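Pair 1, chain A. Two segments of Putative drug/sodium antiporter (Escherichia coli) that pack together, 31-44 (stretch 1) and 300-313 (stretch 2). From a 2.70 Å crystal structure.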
# COMPACT_ATOMS: atom_id res chain seq x y z
N LEU A 31 20.96 -5.57 6.34
CA LEU A 31 19.82 -6.47 6.43
C LEU A 31 18.54 -5.86 5.83
O LEU A 31 17.90 -6.49 4.99
CB LEU A 31 19.60 -6.87 7.89
CG LEU A 31 18.37 -7.73 8.18
CD1 LEU A 31 18.40 -9.05 7.39
CD2 LEU A 31 18.19 -7.96 9.70
N LEU A 32 18.18 -4.64 6.22
CA LEU A 32 16.98 -4.00 5.68
C LEU A 32 17.07 -3.71 4.16
O LEU A 32 16.08 -3.84 3.44
CB LEU A 32 16.68 -2.70 6.43
CG LEU A 32 16.13 -2.83 7.84
CD1 LEU A 32 16.18 -1.49 8.54
CD2 LEU A 32 14.71 -3.38 7.83
N LEU A 33 18.25 -3.31 3.69
CA LEU A 33 18.39 -2.94 2.29
C LEU A 33 18.31 -4.13 1.40
O LEU A 33 17.69 -4.08 0.34
CB LEU A 33 19.71 -2.23 2.04
CG LEU A 33 19.71 -0.74 2.29
CD1 LEU A 33 21.07 -0.20 1.91
CD2 LEU A 33 18.58 -0.10 1.48
N ARG A 34 18.95 -5.22 1.81
CA ARG A 34 18.99 -6.40 0.97
C ARG A 34 17.61 -7.02 0.85
O ARG A 34 17.30 -7.71 -0.12
CB ARG A 34 19.97 -7.42 1.52
CG ARG A 34 19.31 -8.46 2.34
CD ARG A 34 20.34 -9.14 3.21
NE ARG A 34 20.63 -10.48 2.74
CZ ARG A 34 21.51 -11.29 3.32
NH1 ARG A 34 22.18 -10.86 4.39
NH2 ARG A 34 21.71 -12.50 2.83
N MET A 35 16.79 -6.79 1.86
CA MET A 35 15.41 -7.21 1.84
C MET A 35 14.51 -6.22 1.12
O MET A 35 13.56 -6.62 0.44
CB MET A 35 14.93 -7.43 3.25
CG MET A 35 15.58 -8.61 3.92
SD MET A 35 15.03 -8.75 5.61
CE MET A 35 13.34 -9.32 5.37
N ALA A 36 14.78 -4.93 1.29
CA ALA A 36 13.90 -3.89 0.73
C ALA A 36 14.14 -3.64 -0.74
O ALA A 36 13.24 -3.18 -1.42
CB ALA A 36 14.02 -2.60 1.49
N LEU A 37 15.35 -3.90 -1.24
CA LEU A 37 15.65 -3.57 -2.64
C LEU A 37 14.90 -4.46 -3.64
O LEU A 37 14.33 -3.95 -4.60
CB LEU A 37 17.14 -3.63 -2.92
CG LEU A 37 17.98 -2.39 -2.56
CD1 LEU A 37 19.34 -2.49 -3.21
CD2 LEU A 37 17.29 -1.08 -2.94
N PRO A 38 14.90 -5.79 -3.41
CA PRO A 38 14.10 -6.70 -4.24
C PRO A 38 12.63 -6.31 -4.23
O PRO A 38 11.95 -6.44 -5.25
CB PRO A 38 14.28 -8.06 -3.56
CG PRO A 38 15.59 -7.94 -2.85
CD PRO A 38 15.72 -6.51 -2.43
N MET A 39 12.16 -5.86 -3.07
CA MET A 39 10.77 -5.46 -2.88
C MET A 39 10.45 -4.22 -3.69
O MET A 39 9.36 -4.09 -4.24
CB MET A 39 10.47 -5.20 -1.39
CG MET A 39 9.00 -4.93 -1.11
SD MET A 39 7.88 -6.23 -1.71
CE MET A 39 8.19 -7.54 -0.53
N PHE A 40 11.41 -3.30 -3.74
CA PHE A 40 11.25 -2.12 -4.55
C PHE A 40 11.24 -2.45 -6.05
O PHE A 40 10.50 -1.84 -6.81
CB PHE A 40 12.36 -1.11 -4.22
CG PHE A 40 12.20 0.21 -4.92
CD1 PHE A 40 11.22 1.10 -4.53
CD2 PHE A 40 13.02 0.54 -5.98
CE1 PHE A 40 11.06 2.34 -5.18
CE2 PHE A 40 12.87 1.77 -6.66
CZ PHE A 40 11.89 2.67 -6.25
N VAL A 41 12.04 -3.43 -6.48
CA VAL A 41 12.05 -3.79 -7.89
C VAL A 41 10.68 -4.35 -8.25
O VAL A 41 10.11 -4.02 -9.29
CB VAL A 41 13.15 -4.83 -8.25
CG1 VAL A 41 12.90 -5.41 -9.64
CG2 VAL A 41 14.53 -4.20 -8.18
N GLY A 42 10.15 -5.17 -7.35
CA GLY A 42 8.82 -5.74 -7.50
C GLY A 42 7.78 -4.65 -7.66
O GLY A 42 6.82 -4.80 -8.42
N MET A 43 7.97 -3.54 -6.96
CA MET A 43 7.00 -2.46 -6.99
C MET A 43 7.10 -1.72 -8.31
O MET A 43 6.10 -1.27 -8.83
CB MET A 43 7.20 -1.52 -5.81
CG MET A 43 6.69 -2.10 -4.49
SD MET A 43 7.10 -1.08 -3.04
CE MET A 43 7.15 -2.33 -1.76
N LEU A 44 8.29 -1.62 -8.87
CA LEU A 44 8.42 -0.98 -10.17
C LEU A 44 7.72 -1.81 -11.26
O LEU A 44 7.09 -1.23 -12.14
CB LEU A 44 9.89 -0.75 -10.53
CG LEU A 44 10.65 0.35 -9.78
CD1 LEU A 44 12.04 0.56 -10.38
CD2 LEU A 44 9.88 1.65 -9.76
N TYR A 300 3.22 10.00 -5.05
CA TYR A 300 3.11 8.61 -4.66
C TYR A 300 4.41 7.83 -4.94
O TYR A 300 4.85 7.04 -4.09
CB TYR A 300 1.93 7.94 -5.36
CG TYR A 300 1.84 6.50 -4.95
CD1 TYR A 300 1.25 6.15 -3.76
CD2 TYR A 300 2.40 5.49 -5.73
CE1 TYR A 300 1.20 4.83 -3.35
CE2 TYR A 300 2.35 4.17 -5.33
CZ TYR A 300 1.75 3.85 -4.14
OH TYR A 300 1.68 2.54 -3.73
N PHE A 301 5.00 8.03 -6.12
CA PHE A 301 6.28 7.39 -6.43
C PHE A 301 7.38 7.74 -5.40
O PHE A 301 8.19 6.90 -5.04
CB PHE A 301 6.77 7.75 -7.83
CG PHE A 301 8.27 7.56 -8.00
CD1 PHE A 301 8.83 6.28 -8.03
CD2 PHE A 301 9.12 8.66 -8.09
CE1 PHE A 301 10.21 6.09 -8.16
CE2 PHE A 301 10.50 8.48 -8.23
CZ PHE A 301 11.04 7.19 -8.26
N ILE A 302 7.40 8.99 -4.95
CA ILE A 302 8.42 9.45 -4.03
C ILE A 302 8.37 8.66 -2.72
O ILE A 302 9.37 8.44 -2.03
CB ILE A 302 8.26 10.96 -3.72
CG1 ILE A 302 8.65 11.79 -4.94
CG2 ILE A 302 9.07 11.37 -2.47
CD1 ILE A 302 8.28 13.26 -4.80
N ILE A 303 7.16 8.22 -2.41
CA ILE A 303 6.89 7.60 -1.13
C ILE A 303 7.15 6.08 -1.18
O ILE A 303 7.24 5.42 -0.13
CB ILE A 303 5.43 7.95 -0.73
CG1 ILE A 303 5.31 9.45 -0.47
CG2 ILE A 303 4.89 7.09 0.41
CD1 ILE A 303 3.89 9.92 -0.33
N THR A 304 7.31 5.54 -2.39
CA THR A 304 7.36 4.08 -2.57
C THR A 304 8.60 3.44 -1.92
O THR A 304 8.48 2.35 -1.38
CB THR A 304 7.28 3.66 -4.08
OG1 THR A 304 8.11 4.50 -4.89
CG2 THR A 304 5.86 3.77 -4.59
N PRO A 305 9.77 4.10 -1.96
CA PRO A 305 10.95 3.53 -1.30
C PRO A 305 10.74 3.31 0.21
O PRO A 305 11.35 2.41 0.80
CB PRO A 305 12.05 4.58 -1.57
CG PRO A 305 11.34 5.80 -1.94
CD PRO A 305 10.09 5.37 -2.62
N MET A 306 9.87 4.11 0.81
CA MET A 306 9.53 3.93 2.22
C MET A 306 8.58 2.73 2.45
O MET A 306 8.61 2.09 3.51
CB MET A 306 8.94 5.22 2.76
CG MET A 306 7.89 5.08 3.82
SD MET A 306 6.76 6.49 3.70
CE MET A 306 7.91 7.86 3.63
N LEU A 307 7.74 2.44 1.45
CA LEU A 307 6.86 1.27 1.53
C LEU A 307 7.68 -0.01 1.38
O LEU A 307 7.38 -1.02 2.01
CB LEU A 307 5.77 1.34 0.45
CG LEU A 307 4.75 2.48 0.54
CD1 LEU A 307 3.73 2.35 -0.56
CD2 LEU A 307 4.07 2.51 1.87
N ALA A 308 8.72 0.05 0.56
CA ALA A 308 9.67 -1.05 0.39
C ALA A 308 10.43 -1.38 1.69
O ALA A 308 10.51 -2.55 2.10
CB ALA A 308 10.65 -0.73 -0.71
N ILE A 309 11.00 -0.36 2.32
CA ILE A 309 11.67 -0.51 3.61
C ILE A 309 10.70 -1.01 4.73
O ILE A 309 11.07 -1.86 5.54
CB ILE A 309 12.33 0.84 4.02
CG1 ILE A 309 13.31 1.28 2.93
CG2 ILE A 309 13.03 0.73 5.37
CD1 ILE A 309 13.93 2.65 3.16
N ALA A 310 9.47 -0.50 4.72
CA ALA A 310 8.43 -0.94 5.64
C ALA A 310 8.22 -2.44 5.58
O ALA A 310 8.05 -3.09 6.63
CB ALA A 310 7.10 -0.23 5.34
N THR A 311 8.20 -2.99 4.37
CA THR A 311 7.91 -4.41 4.21
C THR A 311 9.05 -5.21 4.82
O THR A 311 8.82 -6.25 5.43
CB THR A 311 7.69 -4.88 2.70
OG1 THR A 311 8.89 -4.74 1.94
CG2 THR A 311 6.55 -4.15 2.02
N ALA A 312 10.28 -4.68 4.66
CA ALA A 312 11.49 -5.34 5.15
C ALA A 312 11.53 -5.33 6.66
O ALA A 312 12.05 -6.25 7.29
CB ALA A 312 12.74 -4.67 4.58
N LEU A 313 10.97 -4.27 7.22
CA LEU A 313 11.00 -4.01 8.65
C LEU A 313 10.04 -4.91 9.39
O LEU A 313 10.29 -5.29 10.54
CB LEU A 313 10.68 -2.54 8.94
CG LEU A 313 10.66 -2.20 10.44
CD1 LEU A 313 12.07 -2.30 11.07
CD2 LEU A 313 10.06 -0.85 10.65

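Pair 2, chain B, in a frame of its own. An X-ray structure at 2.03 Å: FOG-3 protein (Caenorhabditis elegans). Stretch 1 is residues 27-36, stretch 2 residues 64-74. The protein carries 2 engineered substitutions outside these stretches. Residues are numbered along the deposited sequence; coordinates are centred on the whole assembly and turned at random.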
# COMPACT_ATOMS: atom_id res chain seq x y z
N ILE B 27 -5.93 -8.55 12.11
CA ILE B 27 -5.68 -8.33 13.53
C ILE B 27 -4.17 -8.32 13.75
O ILE B 27 -3.65 -7.58 14.57
CB ILE B 27 -6.40 -9.39 14.39
CG1 ILE B 27 -7.91 -9.22 14.26
CG2 ILE B 27 -6.00 -9.30 15.86
CD1 ILE B 27 -8.72 -10.33 14.87
N PHE B 28 -3.48 -9.14 12.97
CA PHE B 28 -2.03 -9.12 12.98
C PHE B 28 -1.50 -7.74 12.55
O PHE B 28 -0.59 -7.20 13.17
CB PHE B 28 -1.48 -10.20 12.07
CG PHE B 28 -0.02 -10.08 11.79
CD1 PHE B 28 0.91 -10.60 12.68
CD2 PHE B 28 0.42 -9.43 10.65
CE1 PHE B 28 2.28 -10.50 12.41
CE2 PHE B 28 1.78 -9.31 10.38
CZ PHE B 28 2.71 -9.84 11.26
N GLY B 29 -2.08 -7.18 11.50
CA GLY B 29 -1.60 -5.91 10.99
C GLY B 29 -1.88 -4.79 11.97
O GLY B 29 -1.09 -3.85 12.12
N ALA B 30 -3.02 -4.87 12.64
CA ALA B 30 -3.39 -3.85 13.61
C ALA B 30 -2.43 -3.88 14.79
O ALA B 30 -1.93 -2.85 15.23
CB ALA B 30 -4.82 -4.04 14.08
N GLU B 31 -2.14 -5.08 15.28
CA GLU B 31 -1.21 -5.26 16.39
C GLU B 31 0.22 -4.83 16.05
O GLU B 31 0.90 -4.19 16.85
CB GLU B 31 -1.20 -6.72 16.85
CG GLU B 31 -2.41 -7.08 17.66
CD GLU B 31 -2.48 -6.27 18.95
OE1 GLU B 31 -1.48 -6.23 19.69
OE2 GLU B 31 -3.54 -5.65 19.20
N LEU B 32 0.67 -5.20 14.85
CA LEU B 32 2.00 -4.81 14.41
C LEU B 32 2.08 -3.29 14.31
O LEU B 32 3.09 -2.68 14.69
CB LEU B 32 2.32 -5.47 13.07
CG LEU B 32 3.68 -5.11 12.48
CD1 LEU B 32 4.79 -5.60 13.40
CD2 LEU B 32 3.80 -5.75 11.11
N GLY B 33 1.01 -2.69 13.80
CA GLY B 33 0.95 -1.26 13.62
C GLY B 33 1.08 -0.57 14.96
O GLY B 33 1.83 0.39 15.11
N ASN B 34 0.36 -1.07 15.96
CA ASN B 34 0.44 -0.48 17.29
C ASN B 34 1.85 -0.60 17.88
O ASN B 34 2.38 0.39 18.38
CB ASN B 34 -0.59 -1.12 18.22
CG ASN B 34 -2.02 -0.83 17.79
OD1 ASN B 34 -2.26 0.11 17.03
ND2 ASN B 34 -2.96 -1.63 18.27
N TYR B 35 2.45 -1.79 17.81
CA TYR B 35 3.82 -1.96 18.29
C TYR B 35 4.76 -0.98 17.63
O TYR B 35 5.63 -0.39 18.27
CB TYR B 35 4.36 -3.38 18.05
CG TYR B 35 5.88 -3.47 18.20
CD1 TYR B 35 6.46 -3.72 19.45
CD2 TYR B 35 6.74 -3.30 17.11
CE1 TYR B 35 7.84 -3.80 19.60
CE2 TYR B 35 8.12 -3.36 17.26
CZ TYR B 35 8.66 -3.62 18.51
OH TYR B 35 10.03 -3.69 18.65
N LEU B 36 4.61 -0.83 16.32
CA LEU B 36 5.53 -0.00 15.56
C LEU B 36 5.40 1.46 15.95
O LEU B 36 6.40 2.18 16.04
CB LEU B 36 5.29 -0.16 14.05
CG LEU B 36 5.73 -1.50 13.46
CD1 LEU B 36 5.46 -1.51 11.96
CD2 LEU B 36 7.22 -1.81 13.76
N LEU B 64 11.25 -9.44 17.53
CA LEU B 64 10.17 -10.21 18.14
C LEU B 64 8.79 -9.66 17.85
O LEU B 64 7.79 -10.31 18.14
CB LEU B 64 10.38 -10.32 19.65
CG LEU B 64 11.49 -11.31 19.99
CD1 LEU B 64 12.02 -11.07 21.40
CD2 LEU B 64 10.97 -12.73 19.84
N CYS B 65 8.72 -8.47 17.24
CA CYS B 65 7.42 -7.88 17.01
C CYS B 65 6.56 -8.75 16.09
O CYS B 65 5.34 -8.78 16.22
CB CYS B 65 7.56 -6.47 16.43
SG CYS B 65 8.43 -6.34 14.85
N PHE B 66 7.17 -9.48 15.17
CA PHE B 66 6.36 -10.32 14.29
C PHE B 66 5.67 -11.47 15.03
O PHE B 66 4.46 -11.66 14.88
CB PHE B 66 7.23 -10.85 13.16
CG PHE B 66 7.76 -9.76 12.28
CD1 PHE B 66 6.92 -9.11 11.39
CD2 PHE B 66 9.08 -9.36 12.38
CE1 PHE B 66 7.39 -8.09 10.60
CE2 PHE B 66 9.56 -8.33 11.57
CZ PHE B 66 8.71 -7.70 10.68
N ALA B 67 6.42 -12.21 15.84
CA ALA B 67 5.86 -13.35 16.58
C ALA B 67 4.83 -12.90 17.62
O ALA B 67 3.77 -13.51 17.77
CB ALA B 67 6.97 -14.15 17.26
N SER B 68 5.15 -11.83 18.33
CA SER B 68 4.24 -11.35 19.36
C SER B 68 2.98 -10.74 18.73
O SER B 68 1.91 -10.85 19.30
CB SER B 68 4.95 -10.34 20.26
OG SER B 68 5.22 -9.16 19.55
N SER B 69 3.09 -10.13 17.55
CA SER B 69 1.89 -9.66 16.86
C SER B 69 1.01 -10.81 16.41
O SER B 69 -0.22 -10.70 16.44
CB SER B 69 2.26 -8.79 15.65
OG SER B 69 2.80 -7.55 16.09
N ALA B 70 1.65 -11.90 15.98
CA ALA B 70 0.94 -13.12 15.61
C ALA B 70 0.15 -13.68 16.80
O ALA B 70 -1.07 -13.90 16.71
CB ALA B 70 1.92 -14.16 15.09
N GLU B 71 0.85 -13.89 17.91
CA GLU B 71 0.26 -14.34 19.17
C GLU B 71 -0.99 -13.53 19.51
O GLU B 71 -2.04 -14.10 19.80
CB GLU B 71 1.29 -14.24 20.30
CG GLU B 71 0.86 -14.83 21.63
CD GLU B 71 1.45 -14.08 22.81
OE1 GLU B 71 2.47 -14.53 23.36
OE2 GLU B 71 0.90 -13.02 23.18
N GLU B 72 -0.88 -12.21 19.45
CA GLU B 72 -1.98 -11.32 19.81
C GLU B 72 -3.19 -11.47 18.88
O GLU B 72 -4.27 -10.97 19.19
CB GLU B 72 -1.52 -9.85 19.80
CG GLU B 72 -0.79 -9.39 21.05
CD GLU B 72 -1.61 -9.57 22.32
OE1 GLU B 72 -2.81 -9.20 22.31
OE2 GLU B 72 -1.06 -10.09 23.31
N ALA B 73 -3.00 -12.15 17.76
CA ALA B 73 -4.05 -12.25 16.75
C ALA B 73 -4.57 -13.68 16.62
O ALA B 73 -5.32 -13.99 15.69
CB ALA B 73 -3.52 -11.76 15.39
N GLY B 74 -4.17 -14.54 17.54
CA GLY B 74 -4.64 -15.92 17.55
C GLY B 74 -3.93 -16.80 16.54
O GLY B 74 -4.06 -18.03 16.57
O HOH W 1 10.74 -6.14 17.44

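What backbone arrangement do the two pairs share? In each, two helical segments cross steeply with their N-to-C directions more opposed than aligned: the angle is 126° in pair 1 and 132° in pair 2, and the axes approach to 7.9 and 8.4 Å. Fourteen central residues superpose with an RMSD of 0.4 Å. M39(A), F40(A) and M43(A) fall on E31(B), L32(B) and Y35(B), while T304(A), A308(A) and A312(A) fall on C65(B), S69(B) and A73(B). The second segment of pair 1 remains helical through L313(A), whereas that of pair 2 passes through a type I turn from E71(B) to G74(B), yet the matched CA atoms still lie within 1 Å there.

What lets the backbones come so close? Small residues occupy the matched positions A308(A)/S69(B) and A312(A)/A73(B), all with CA-to-CB bonds directed toward the partner. In pair 1 the tight spot is alanine against helix: A36(A) CB lies 3.6 Å from A308(A) O and 3.9 Å from A312(A) CB. Pair 2 has F28(B) at the position of A36(A). Its CA-to-CB bond runs sideways, and the t rotamer carries the ring along the second segment, where CE1 comes 3.5 Å from F66(B) O and CD1 comes 3.6 Å from A70(B) N, both at the ring edge. The backbone of F28(B) can therefore still approach A73(B), with N 3.6 Å from the alanine CB.

How is the middle of the crossing filled? In pair 1, F40(A) fits as a knob among F301(A), T304(A), P305(A) and A308(A); its CB is 3.9 Å from A308(A) CB, and its ring edge meets T304(A), with CE1 3.7 Å from OG1. L32(B), at the matched position, is shorter and lies against C65(B), F66(B) and S69(B), its CD1 4.0 Å from C65(B) SG. S69(B) OG sits 3.3 Å from L32(B) CA but spends its hydrogen bond within its own helix, on C65(B) O at 2.8 Å. Neither pair has a hydrogen bond directly between its two segments, so close packing of side chains and backbone makes the contact.

How do the flanking positions differ? M43(A) is a flexible knob among T304(A), L307(A), A308(A) and T311(A), its CE 3.6 Å from A308(A) CA. At the same position Y35(B) takes t, where M43(A) takes m, and presents a ring face to C65(B), whose CB lies 3.5 Å from the ring centroid. A water extends this contact, 2.8 Å from Y35(B) OH and accepting from C65(B) N at 3.1 Å. The matched pair M39(A) and E31(B) faces T311(A) and E72(B), respectively. M39(A) CG packs 3.1 Å from T311(A) OG1, whereas E31(B) OE1 lies 3.5 Å from E72(B) CG and 4.2 Å from E72(B) OE1, a juxtaposition of like charges that offers no electrostatic gain.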